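Local coordinates for protein ARF-like GTPase (Chlamydomonas reinhardtii, PDB 4M9Q) that belongs to the ARF-like family of small GTPases and binds phosphoaminophosphonic acid-guanylate ester in its nucleotide pocket, together with a magnesium ion, at residues L10-A15 with E88-T93; G46-E51 with R171-L176; M92-V97 with K128-A133. All blocks are in the same frame, centred on the assembly; numbering follows the deposited sequence.

How the contacts relate
Contacts 1 and 3 are neighbours and contact 2 is remote from both. The centres of contacts 1 and 3 lie 9 Å apart. Both use helix 87-99 and they share Met92 and Thr93. The helix packs on the phosphate-binding loop through contact 1 and on the segment after helix 123-129 through contact 3. Contact 2 is centred 26 Å from contact 1 and 25 Å from contact 3. It joins strand 48-55 to the long helix 157-190. Along the chain the order is 10-15, 46-51, 88-97, 128-133, 171-176, so contact 3 is nested inside contact 2. Contact 2 thus joins sheet to helix, and contacts 1 and 3 set one helix against two connecting segments of the G domain.

Contact 1: L10-A15 with E88-T93; sequences LGLDNA and EESKMT. With GNP (phosphoaminophosphonic acid-guanylate ester), chain D.
Leu12, in the loop that follows strand 3-10, packs on Glu89, Ser90 and Thr93 of helix 87-99. The loop fits the P-loop of small GTPases, with its type II turn from Leu12 to Ala15 on the nucleotide side.

The van der Waals part is carried by the two methyls of Leu12. At a chi1 of -61° the branch points opposite the carbonyl carbon and extends to the helix. CD1 lies 3.3 Å from Glu89 CG and 3.8 Å from Ser90 CB. CD2 lies against the Thr93 hydroxyl, 3.4 Å from OG1. Leu12 thus rests over one turn of the helix.

The polar links are indirect. One water accepts from Leu12 N at 3.0 Å and bonds to Ser90 OG at 2.6 Å. Ser90 OG also bonds to Tyr77 OH. The Glu89 carboxylate holds two salt bridges, OE2 to Arg86 and OE1 to Arg62. Asp13 OD2 shares Arg86, so arginines stand between two acids and probably offset their like charge.

On the far side of the turn, Asn14 N comes within 3.1 Å of N3B of phosphoaminophosphonic acid-guanylate ester.

Inside the helix, Thr93 OG1 donates to Glu89 O at 2.8 Å, tilted 34° from the carbonyl plane, while Thr93 N reaches the same oxygen from the opposite face.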
loop_
_atom_site.group_PDB
_atom_site.type_symbol
_atom_site.label_atom_id
_atom_site.label_comp_id
_atom_site.label_asym_id
_atom_site.label_seq_id
_atom_site.Cartn_x
_atom_site.Cartn_y
_atom_site.Cartn_z
ATOM N N LEU A 10 -2.220 -0.680 2.147
ATOM C CA LEU A 10 -3.067 -0.006 3.090
ATOM C C LEU A 10 -4.097 0.823 2.337
ATOM O O LEU A 10 -4.046 0.931 1.114
ATOM C CB LEU A 10 -2.211 0.919 3.959
ATOM C CG LEU A 10 -1.048 0.300 4.757
ATOM C CD1 LEU A 10 -0.380 1.417 5.528
ATOM C CD2 LEU A 10 -1.542 -0.799 5.657
ATOM N N GLY A 11 -5.036 1.393 3.089
ATOM C CA GLY A 11 -6.160 2.147 2.520
ATOM C C GLY A 11 -7.448 1.766 3.225
ATOM O O GLY A 11 -7.502 0.748 3.864
ATOM N N LEU A 12 -8.493 2.572 3.067
ATOM C CA LEU A 12 -9.727 2.376 3.826
ATOM C C LEU A 12 -10.402 1.093 3.364
ATOM O O LEU A 12 -10.143 0.580 2.258
ATOM C CB LEU A 12 -10.702 3.535 3.603
ATOM C CG LEU A 12 -10.301 4.952 3.999
ATOM C CD1 LEU A 12 -11.447 5.918 3.708
ATOM C CD2 LEU A 12 -9.846 5.052 5.460
ATOM N N ASP A 13 -11.300 0.595 4.202
ATOM C CA ASP A 13 -12.126 -0.510 3.799
ATOM C C ASP A 13 -12.846 -0.123 2.504
ATOM O O ASP A 13 -13.188 1.023 2.281
ATOM C CB ASP A 13 -13.117 -0.872 4.892
ATOM C CG ASP A 13 -14.059 0.250 5.213
ATOM O OD1 ASP A 13 -13.601 1.223 5.855
ATOM O OD2 ASP A 13 -15.253 0.173 4.825
ATOM N N ASN A 14 -12.987 -1.097 1.624
ATOM C CA ASN A 14 -13.689 -0.955 0.372
ATOM C C ASN A 14 -12.883 -0.300 -0.759
ATOM O O ASN A 14 -13.361 -0.184 -1.892
ATOM C CB ASN A 14 -15.037 -0.237 0.583
ATOM C CG ASN A 14 -16.047 -0.581 -0.498
ATOM O OD1 ASN A 14 -16.319 -1.759 -0.734
ATOM N ND2 ASN A 14 -16.594 0.442 -1.175
ATOM N N ALA A 15 -11.638 0.063 -0.481
ATOM C CA ALA A 15 -10.832 0.779 -1.460
ATOM C C ALA A 15 -10.461 -0.134 -2.644
ATOM O O ALA A 15 -10.373 0.339 -3.831
ATOM C CB ALA A 15 -9.586 1.328 -0.806
ATOM N N GLU A 88 -11.819 12.561 2.733
ATOM C CA GLU A 88 -11.306 13.217 3.929
ATOM C C GLU A 88 -10.864 12.206 4.986
ATOM O O GLU A 88 -9.832 12.432 5.620
ATOM C CB GLU A 88 -12.294 14.224 4.507
ATOM C CG GLU A 88 -11.641 15.203 5.473
ATOM C CD GLU A 88 -10.925 16.338 4.764
ATOM O OE1 GLU A 88 -10.927 16.345 3.521
ATOM O OE2 GLU A 88 -10.360 17.220 5.440
ATOM N N GLU A 89 -11.596 11.099 5.181
ATOM C CA GLU A 89 -11.109 10.099 6.130
ATOM C C GLU A 89 -9.883 9.356 5.590
ATOM O O GLU A 89 -9.009 8.961 6.366
ATOM C CB GLU A 89 -12.148 9.116 6.669
ATOM C CG GLU A 89 -12.786 8.186 5.707
ATOM C CD GLU A 89 -13.454 6.982 6.393
ATOM O OE1 GLU A 89 -12.860 6.316 7.287
ATOM O OE2 GLU A 89 -14.615 6.679 6.020
ATOM N N SER A 90 -9.804 9.194 4.278
ATOM C CA SER A 90 -8.634 8.550 3.715
ATOM C C SER A 90 -7.438 9.472 3.939
ATOM O O SER A 90 -6.361 8.997 4.269
ATOM C CB SER A 90 -8.823 8.228 2.228
ATOM O OG SER A 90 -7.890 7.239 1.790
ATOM N N LYS A 91 -7.636 10.773 3.773
ATOM C CA LYS A 91 -6.597 11.744 4.060
ATOM C C LYS A 91 -6.127 11.675 5.538
ATOM O O LYS A 91 -4.921 11.720 5.825
ATOM C CB LYS A 91 -7.093 13.152 3.686
ATOM C CG LYS A 91 -6.167 14.316 4.033
ATOM C CD LYS A 91 -6.831 15.661 3.702
ATOM C CE LYS A 91 -6.155 16.835 4.388
ATOM N NZ LYS A 91 -7.017 18.045 4.451
ATOM N N MET A 92 -7.062 11.583 6.479
ATOM C CA MET A 92 -6.683 11.554 7.888
ATOM C C MET A 92 -5.974 10.235 8.165
ATOM O O MET A 92 -5.049 10.162 8.971
ATOM C CB MET A 92 -7.896 11.696 8.804
ATOM C CG MET A 92 -8.592 13.050 8.721
ATOM S SD MET A 92 -9.827 13.331 10.022
ATOM C CE MET A 92 -10.223 11.665 10.613
ATOM N N THR A 93 -6.408 9.183 7.487
ATOM C CA THR A 93 -5.850 7.863 7.734
ATOM C C THR A 93 -4.406 7.783 7.228
ATOM O O THR A 93 -3.503 7.243 7.895
ATOM C CB THR A 93 -6.718 6.800 7.061
ATOM O OG1 THR A 93 -7.995 6.777 7.706
ATOM C CG2 THR A 93 -6.127 5.504 7.213
HETATM P PG GNP D . -11.091 -4.328 3.336
HETATM O O1G GNP D . -10.535 -5.840 3.168
HETATM O O2G GNP D . -9.924 -3.317 3.611
HETATM O O3G GNP D . -12.210 -4.377 4.392
HETATM N N3B GNP D . -11.664 -3.853 1.808
HETATM P PB GNP D . -10.623 -4.023 0.488
HETATM O O1B GNP D . -9.673 -5.324 0.606
HETATM O O2B GNP D . -9.856 -2.734 0.388
HETATM O O3A GNP D . -11.667 -4.115 -0.706
HETATM P PA GNP D . -11.877 -5.308 -1.737
HETATM O O1A GNP D . -12.493 -6.338 -0.872
HETATM O O2A GNP D . -10.589 -5.515 -2.454
HETATM O "O5'" GNP D . -12.937 -4.597 -2.697
HETATM C "C5'" GNP D . -14.098 -3.954 -2.119
HETATM C "C4'" GNP D . -15.279 -3.963 -3.126
HETATM O "O4'" GNP D . -14.857 -3.178 -4.251
HETATM C "C3'" GNP D . -15.558 -5.323 -3.748
HETATM O "O3'" GNP D . -16.875 -5.422 -4.288
HETATM C "C2'" GNP D . -14.692 -5.347 -4.961
HETATM O "O2'" GNP D . -15.125 -6.199 -5.980
HETATM C "C1'" GNP D . -14.859 -3.941 -5.444
HETATM N N9 GNP D . -13.819 -3.444 -6.349
HETATM C C8 GNP D . -12.509 -3.542 -6.134
HETATM N N7 GNP D . -11.824 -2.931 -7.110
HETATM C C5 GNP D . -12.713 -2.447 -7.983
HETATM C C6 GNP D . -12.602 -1.715 -9.257
HETATM O O6 GNP D . -11.498 -1.418 -9.750
HETATM N N1 GNP D . -13.725 -1.369 -9.849
HETATM C C2 GNP D . -14.960 -1.672 -9.339
HETATM N N2 GNP D . -16.021 -1.281 -10.048
HETATM N N3 GNP D . -15.150 -2.346 -8.174
HETATM C C4 GNP D . -14.043 -2.781 -7.483
HETATM O O HOH W 1 -8.402 4.757 1.085
#

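Contact 2: G46-E51 with R171-L176; sequences GKYKIE and REFGRL. With SO4 (sulfate ion), chain F.
An aromatic pair joins the start of strand 48-55 to helix 157-190: the rings of Tyr48 and Phe173. Their centroids are 5.5 Å apart and their planes stand at 56°, an oblique pair. Tyr48 CE2 and Phe173 CE1 approach to 3.9 Å. Each side chain reaches past the other, and the Tyr48 hydroxyl ends by the base of the Phe173 ring, with OH 3.9 Å from Phe173 CB.

The Phe173 ring leaves the helix on the side opposite its backbone N (chi1 -170°), and this carries it to the strand. In the G-domain fold this C-terminal helix lies against the sheet, and here Tyr48 also touches Val166 of the helix and Ile5 of the adjacent strand 3-10. Tyr48 OH is hydrogen-bonded to Asp170 OD1, which fixes the end of the ring against the helix.

A sulfate ion, probably from the crystallisation liquor, lies at the opposite edge of the Tyr48 ring. Its O1 is near the ring plane, 3.4 Å from Tyr48 CD1. The same oxygen accepts a nearly straight bond from Lys47 N at 2.9 Å (173°).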
loop_
_atom_site.group_PDB
_atom_site.type_symbol
_atom_site.label_atom_id
_atom_site.label_comp_id
_atom_site.label_asym_id
_atom_site.label_seq_id
_atom_site.Cartn_x
_atom_site.Cartn_y
_atom_site.Cartn_z
ATOM N N GLY A 46 11.535 -7.072 -11.096
ATOM C CA GLY A 46 12.917 -6.984 -11.373
ATOM C C GLY A 46 13.683 -7.954 -10.515
ATOM O O GLY A 46 13.410 -9.155 -10.487
ATOM N N LYS A 47 14.598 -7.354 -9.781
ATOM C CA LYS A 47 15.667 -7.972 -9.034
ATOM C C LYS A 47 15.224 -8.229 -7.597
ATOM O O LYS A 47 15.981 -8.664 -6.789
ATOM C CB LYS A 47 16.777 -6.937 -9.061
ATOM C CG LYS A 47 18.066 -7.231 -8.383
ATOM C CD LYS A 47 18.724 -5.920 -7.960
ATOM C CE LYS A 47 18.863 -4.939 -9.116
ATOM N NZ LYS A 47 19.608 -3.705 -8.731
ATOM N N TYR A 48 13.952 -7.982 -7.303
ATOM C CA TYR A 48 13.431 -8.094 -5.940
ATOM C C TYR A 48 12.327 -9.132 -5.734
ATOM O O TYR A 48 11.465 -9.337 -6.575
ATOM C CB TYR A 48 12.870 -6.747 -5.545
ATOM C CG TYR A 48 13.918 -5.714 -5.348
ATOM C CD1 TYR A 48 14.308 -4.897 -6.376
ATOM C CD2 TYR A 48 14.573 -5.605 -4.147
ATOM C CE1 TYR A 48 15.314 -3.964 -6.206
ATOM C CE2 TYR A 48 15.586 -4.692 -3.971
ATOM C CZ TYR A 48 15.935 -3.868 -5.002
ATOM O OH TYR A 48 16.947 -2.967 -4.867
ATOM N N LYS A 49 12.401 -9.789 -4.596
ATOM C CA LYS A 49 11.326 -10.618 -4.090
ATOM C C LYS A 49 10.544 -9.651 -3.211
ATOM O O LYS A 49 11.140 -9.009 -2.376
ATOM C CB LYS A 49 11.901 -11.786 -3.281
ATOM C CG LYS A 49 10.986 -13.000 -3.201
ATOM C CD LYS A 49 11.623 -14.177 -2.425
ATOM C CE LYS A 49 10.544 -15.108 -1.851
ATOM N NZ LYS A 49 11.030 -16.224 -0.988
ATOM N N ILE A 50 9.245 -9.502 -3.432
ATOM C CA ILE A 50 8.431 -8.519 -2.696
ATOM C C ILE A 50 7.384 -9.251 -1.880
ATOM O O ILE A 50 6.527 -9.934 -2.434
ATOM C CB ILE A 50 7.767 -7.526 -3.672
ATOM C CG1 ILE A 50 8.867 -6.755 -4.436
ATOM C CG2 ILE A 50 6.967 -6.512 -2.921
ATOM C CD1 ILE A 50 8.486 -6.396 -5.818
ATOM N N GLU A 51 7.493 -9.128 -0.562
ATOM C CA GLU A 51 6.498 -9.581 0.365
ATOM C C GLU A 51 5.428 -8.498 0.534
ATOM O O GLU A 51 5.750 -7.370 0.951
ATOM C CB GLU A 51 7.172 -9.847 1.674
ATOM C CG GLU A 51 6.380 -10.737 2.618
ATOM C CD GLU A 51 7.179 -11.096 3.899
ATOM O OE1 GLU A 51 7.911 -10.238 4.494
ATOM O OE2 GLU A 51 7.089 -12.269 4.320
ATOM N N ARG A 171 16.605 2.489 -5.695
ATOM C CA ARG A 171 17.446 3.673 -5.676
ATOM C C ARG A 171 17.983 4.030 -4.271
ATOM O O ARG A 171 19.074 4.568 -4.179
ATOM C CB ARG A 171 16.655 4.848 -6.287
ATOM C CG ARG A 171 16.827 5.075 -7.803
ATOM C CD ARG A 171 16.636 3.829 -8.675
ATOM N NE ARG A 171 15.529 3.928 -9.635
ATOM C CZ ARG A 171 14.636 4.925 -9.689
ATOM N NH1 ARG A 171 14.707 5.943 -8.841
ATOM N NH2 ARG A 171 13.667 4.909 -10.593
ATOM N N GLU A 172 17.241 3.732 -3.194
ATOM C CA GLU A 172 17.676 4.036 -1.788
ATOM C C GLU A 172 17.984 2.793 -0.976
ATOM O O GLU A 172 18.141 2.867 0.247
ATOM C CB GLU A 172 16.606 4.833 -1.027
ATOM C CG GLU A 172 16.048 6.066 -1.761
ATOM C CD GLU A 172 17.039 7.226 -1.956
ATOM O OE1 GLU A 172 16.772 8.068 -2.853
ATOM O OE2 GLU A 172 18.067 7.312 -1.226
ATOM N N PHE A 173 18.066 1.639 -1.622
ATOM C CA PHE A 173 18.042 0.392 -0.865
ATOM C C PHE A 173 19.188 0.301 0.125
ATOM O O PHE A 173 19.030 -0.288 1.209
ATOM C CB PHE A 173 18.098 -0.802 -1.800
ATOM C CG PHE A 173 17.832 -2.114 -1.130
ATOM C CD1 PHE A 173 16.536 -2.537 -0.913
ATOM C CD2 PHE A 173 18.891 -2.938 -0.717
ATOM C CE1 PHE A 173 16.292 -3.746 -0.301
ATOM C CE2 PHE A 173 18.649 -4.169 -0.122
ATOM C CZ PHE A 173 17.346 -4.574 0.077
ATOM N N GLY A 174 20.332 0.864 -0.267
ATOM C CA GLY A 174 21.555 0.814 0.547
ATOM C C GLY A 174 21.422 1.461 1.920
ATOM O O GLY A 174 22.024 1.001 2.891
ATOM N N ARG A 175 20.620 2.518 1.994
ATOM C CA ARG A 175 20.346 3.206 3.251
ATOM C C ARG A 175 19.101 2.656 3.915
ATOM O O ARG A 175 19.067 2.459 5.119
ATOM C CB ARG A 175 20.174 4.703 2.994
ATOM C CG ARG A 175 21.508 5.405 2.771
ATOM C CD ARG A 175 21.362 6.828 2.256
ATOM N NE ARG A 175 20.927 6.882 0.855
ATOM C CZ ARG A 175 21.089 7.931 0.044
ATOM N NH1 ARG A 175 21.701 9.042 0.468
ATOM N NH2 ARG A 175 20.639 7.869 -1.211
ATOM N N LEU A 176 18.082 2.399 3.110
ATOM C CA LEU A 176 16.774 1.998 3.607
ATOM C C LEU A 176 16.733 0.611 4.273
ATOM O O LEU A 176 16.071 0.416 5.310
ATOM C CB LEU A 176 15.788 2.018 2.442
ATOM C CG LEU A 176 14.305 2.103 2.756
ATOM C CD1 LEU A 176 14.024 3.109 3.861
ATOM C CD2 LEU A 176 13.580 2.496 1.487
HETATM S S SO4 F . 15.168 -3.258 -10.418
HETATM O O1 SO4 F . 14.647 -4.466 -9.744
HETATM O O2 SO4 F . 15.085 -3.480 -11.890
HETATM O O3 SO4 F . 14.393 -2.053 -9.988
HETATM O O4 SO4 F . 16.592 -3.060 -10.054
#

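Contact 3: M92-V97 with K128-A133; sequences MTMAEV and KGLGLA
The end of one side chain, that of Met94, makes the whole contact with Leu130 and Leu132. No hydrogen bond crosses between the two segments.

With chi1 at -168°, the Met94 chain runs straight out from helix 87-99. It then bends at the last torsion (chi3 56°), which turns CE onto the two leucines. The thioether crosses each of them at about a right angle. CE lies 3.5 Å from Leu130 CB and 3.7 Å from Leu130 CD1, so the methyl meets both the base and one branch of Leu130. The thioether end also faces Leu132. The detail there is doubtful, because the model places CE and Leu132 CD2 too close for two carbons.

Both leucines follow helix 123-129, one before and one after Gly131. Gly131 is the first residue to leave the helical angles. Its positive phi (58°) and two bonds back into the last turn make a Schellman motif. One of these bonds is Gly131 N to Lys128 O at 2.9 Å. Residues on both flanks of Gly131 meet the same methionine, consistent with the change of direction there.

The same side chains pack on the sheet. Met94 touches Tyr77 and Leu130 touches Val79, both of strand 74-80. Leu130 and Leu132 touch Ile110 of strand 108-113, and Leu132 also touches Val141 of edge strand 139-143.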
loop_
_atom_site.group_PDB
_atom_site.type_symbol
_atom_site.label_atom_id
_atom_site.label_comp_id
_atom_site.label_asym_id
_atom_site.label_seq_id
_atom_site.Cartn_x
_atom_site.Cartn_y
_atom_site.Cartn_z
ATOM N N MET A 92 -7.062 11.583 6.479
ATOM C CA MET A 92 -6.683 11.554 7.888
ATOM C C MET A 92 -5.974 10.235 8.165
ATOM O O MET A 92 -5.049 10.162 8.971
ATOM C CB MET A 92 -7.896 11.696 8.804
ATOM C CG MET A 92 -8.592 13.050 8.721
ATOM S SD MET A 92 -9.827 13.331 10.022
ATOM C CE MET A 92 -10.223 11.665 10.613
ATOM N N THR A 93 -6.408 9.183 7.487
ATOM C CA THR A 93 -5.850 7.863 7.734
ATOM C C THR A 93 -4.406 7.783 7.228
ATOM O O THR A 93 -3.503 7.243 7.895
ATOM C CB THR A 93 -6.718 6.800 7.061
ATOM O OG1 THR A 93 -7.995 6.777 7.706
ATOM C CG2 THR A 93 -6.127 5.504 7.213
ATOM N N MET A 94 -4.181 8.349 6.061
ATOM C CA MET A 94 -2.836 8.407 5.533
ATOM C C MET A 94 -1.973 9.302 6.411
ATOM O O MET A 94 -0.840 8.961 6.711
ATOM C CB MET A 94 -2.815 8.892 4.090
ATOM C CG MET A 94 -1.451 8.666 3.445
ATOM S SD MET A 94 -1.498 8.773 1.635
ATOM C CE MET A 94 -2.188 10.402 1.549
ATOM N N ALA A 95 -2.511 10.434 6.836
ATOM C CA ALA A 95 -1.760 11.328 7.719
ATOM C C ALA A 95 -1.192 10.542 8.933
ATOM O O ALA A 95 -0.007 10.617 9.229
ATOM C CB ALA A 95 -2.631 12.500 8.180
ATOM N N GLU A 96 -2.052 9.787 9.610
ATOM C CA GLU A 96 -1.639 8.976 10.726
ATOM C C GLU A 96 -0.452 8.057 10.384
ATOM O O GLU A 96 0.481 7.904 11.186
ATOM C CB GLU A 96 -2.798 8.115 11.217
ATOM C CG GLU A 96 -3.549 8.665 12.426
ATOM C CD GLU A 96 -3.686 7.627 13.536
ATOM O OE1 GLU A 96 -3.791 6.400 13.219
ATOM O OE2 GLU A 96 -3.676 8.049 14.733
ATOM N N VAL A 97 -0.501 7.433 9.211
ATOM C CA VAL A 97 0.562 6.566 8.784
ATOM C C VAL A 97 1.822 7.394 8.604
ATOM O O VAL A 97 2.880 7.060 9.107
ATOM C CB VAL A 97 0.203 5.857 7.453
ATOM C CG1 VAL A 97 1.434 5.210 6.850
ATOM C CG2 VAL A 97 -0.898 4.824 7.673
ATOM N N LYS A 128 -5.248 16.416 -4.375
ATOM C CA LYS A 128 -5.938 17.373 -3.512
ATOM C C LYS A 128 -6.603 16.630 -2.375
ATOM O O LYS A 128 -6.384 16.962 -1.226
ATOM C CB LYS A 128 -6.988 18.232 -4.263
ATOM C CG LYS A 128 -6.597 19.702 -4.354
ATOM C CD LYS A 128 -7.766 20.659 -4.620
ATOM C CE LYS A 128 -7.252 22.038 -5.082
ATOM N NZ LYS A 128 -8.315 23.017 -5.478
ATOM N N GLY A 129 -7.402 15.620 -2.707
ATOM C CA GLY A 129 -8.245 14.956 -1.725
ATOM C C GLY A 129 -7.438 14.335 -0.604
ATOM O O GLY A 129 -7.866 14.344 0.530
ATOM N N LEU A 130 -6.263 13.787 -0.919
ATOM C CA LEU A 130 -5.421 13.165 0.117
ATOM C C LEU A 130 -4.441 14.150 0.726
ATOM O O LEU A 130 -3.640 13.776 1.612
ATOM C CB LEU A 130 -4.673 11.948 -0.400
ATOM C CG LEU A 130 -5.515 10.720 -0.681
ATOM C CD1 LEU A 130 -4.576 9.617 -1.133
ATOM C CD2 LEU A 130 -6.292 10.272 0.527
ATOM N N GLY A 131 -4.535 15.407 0.298
ATOM C CA GLY A 131 -3.724 16.482 0.904
ATOM C C GLY A 131 -2.238 16.173 0.808
ATOM O O GLY A 131 -1.490 16.279 1.784
ATOM N N LEU A 132 -1.841 15.771 -0.391
ATOM C CA LEU A 132 -0.518 15.274 -0.652
ATOM C C LEU A 132 0.397 16.417 -1.024
ATOM O O LEU A 132 1.613 16.259 -1.069
ATOM C CB LEU A 132 -0.536 14.215 -1.779
ATOM C CG LEU A 132 -1.225 12.854 -1.538
ATOM C CD1 LEU A 132 -1.214 12.067 -2.841
ATOM C CD2 LEU A 132 -0.588 12.036 -0.429
ATOM N N ALA A 133 -0.174 17.576 -1.291
ATOM C CA ALA A 133 0.651 18.755 -1.517
ATOM C C ALA A 133 1.706 18.924 -0.378
ATOM O O ALA A 133 2.809 19.455 -0.607
ATOM C CB ALA A 133 -0.236 19.983 -1.647
#